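Local coordinates for geranyltranstransferase (Enterococcus faecalis, PDB 3P8L) that is a magnesium-dependent, mainly helical polyprenyl synthase that probably joins isopentenyl diphosphate to geranyl diphosphate, giving farnesyl diphosphate, at the interface of chains A and B. Sequence-based numbering; all coordinates share one arbitrary frame. Chains: chain A/B, Geranyltranstransferase.

The interface of chains A and B. Residues chain A 150-151, 155-156; chain B 32, 130.
At the edge of the B:Tyr32 ring, in its plane, sits the carboxamide nitrogen NE2 of A:Gln156, 3.5 Å from ring carbon CD2. The amide of A:Gln156 stands steeply to this ring, the two planes 70° apart, and CD of A:Gln156 lies 3.6 Å from CD2 of B:Tyr32; the two side chains run alongside each other in the same direction. The contact is thus edge-on packing rather than a stack of amide on ring. NE2 of A:Gln156 also donates a hydrogen bond to the carboxamide oxygen OE1 of B:Gln130, at 2.8 Å. That bond is of ordinary length but bent, 127° at the hydrogen, with the donor tilted modestly from the carbonyl plane of B:Gln130 and OE1 in turn off the amide plane of A:Gln156. The two glutamines cross at about a right angle, their amides turned obliquely to each other. B:Gln130, from helix 114-133, has CG anti to its backbone N (chi1 -169°) and an extended chain beyond, which carries OE1 past A:Ala150 to A:Gln156 and near CA of A:Lys151. A:Ala150 and A:Lys151 belong to helix 139-153, whereas A:Asn155 and A:Gln156 lie in the loop that follows it. This patch and its two-fold twin form part of a symmetric interface between copies of one protein, plausibly the dimer common in this synthase family. At the root of the B:Gln130 side chain, the methyl CB of A:Ala150 packs against CB of B:Gln130 at 3.6 Å, while the carbonyl O of B:Tyr32 lies 3.3 Å from CB of A:Asn155.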
# COMPACT_ATOMS: atom_id res chain seq x y z
N ALA A 150 7.78 2.59 -1.32
CA ALA A 150 7.55 1.16 -1.04
C ALA A 150 8.72 0.52 -0.32
O ALA A 150 8.50 -0.28 0.59
CB ALA A 150 7.20 0.40 -2.31
N LYS A 151 9.96 0.87 -0.73
CA LYS A 151 11.15 0.42 -0.02
C LYS A 151 11.13 0.88 1.44
O LYS A 151 11.37 0.08 2.33
CB LYS A 151 12.44 0.92 -0.72
CG LYS A 151 13.73 0.42 -0.08
CD LYS A 151 14.94 0.68 -0.99
CE LYS A 151 16.23 0.18 -0.35
NZ LYS A 151 16.41 0.72 1.03
N ASN A 155 8.26 -4.19 3.43
CA ASN A 155 9.06 -5.30 3.98
C ASN A 155 10.53 -5.02 4.15
O ASN A 155 11.17 -5.63 4.99
CB ASN A 155 8.93 -6.54 3.11
CG ASN A 155 7.52 -7.06 3.03
OD1 ASN A 155 6.77 -6.98 4.00
ND2 ASN A 155 7.16 -7.61 1.88
N GLN A 156 11.08 -4.11 3.33
CA GLN A 156 12.47 -3.66 3.48
C GLN A 156 12.65 -2.60 4.54
O GLN A 156 13.78 -2.26 4.92
CB GLN A 156 13.01 -3.12 2.15
CG GLN A 156 13.28 -4.20 1.14
CD GLN A 156 14.14 -3.73 0.01
OE1 GLN A 156 15.31 -4.11 -0.09
NE2 GLN A 156 13.59 -2.88 -0.84
N TYR B 32 13.28 -9.46 -0.64
CA TYR B 32 13.00 -8.06 -0.29
C TYR B 32 12.31 -7.87 1.06
O TYR B 32 11.58 -6.90 1.24
CB TYR B 32 12.16 -7.39 -1.39
CG TYR B 32 12.94 -7.05 -2.63
CD1 TYR B 32 13.21 -8.01 -3.61
CD2 TYR B 32 13.40 -5.75 -2.85
CE1 TYR B 32 13.92 -7.69 -4.76
CE2 TYR B 32 14.12 -5.42 -3.99
CZ TYR B 32 14.37 -6.39 -4.95
OH TYR B 32 15.08 -6.06 -6.08
N GLN B 130 5.65 -2.43 -4.64
CA GLN B 130 7.10 -2.42 -4.81
C GLN B 130 7.52 -3.23 -6.03
O GLN B 130 8.24 -2.73 -6.90
CB GLN B 130 7.83 -2.93 -3.56
CG GLN B 130 9.35 -2.66 -3.65
CD GLN B 130 10.12 -2.96 -2.38
OE1 GLN B 130 11.21 -2.42 -2.16
NE2 GLN B 130 9.59 -3.84 -1.55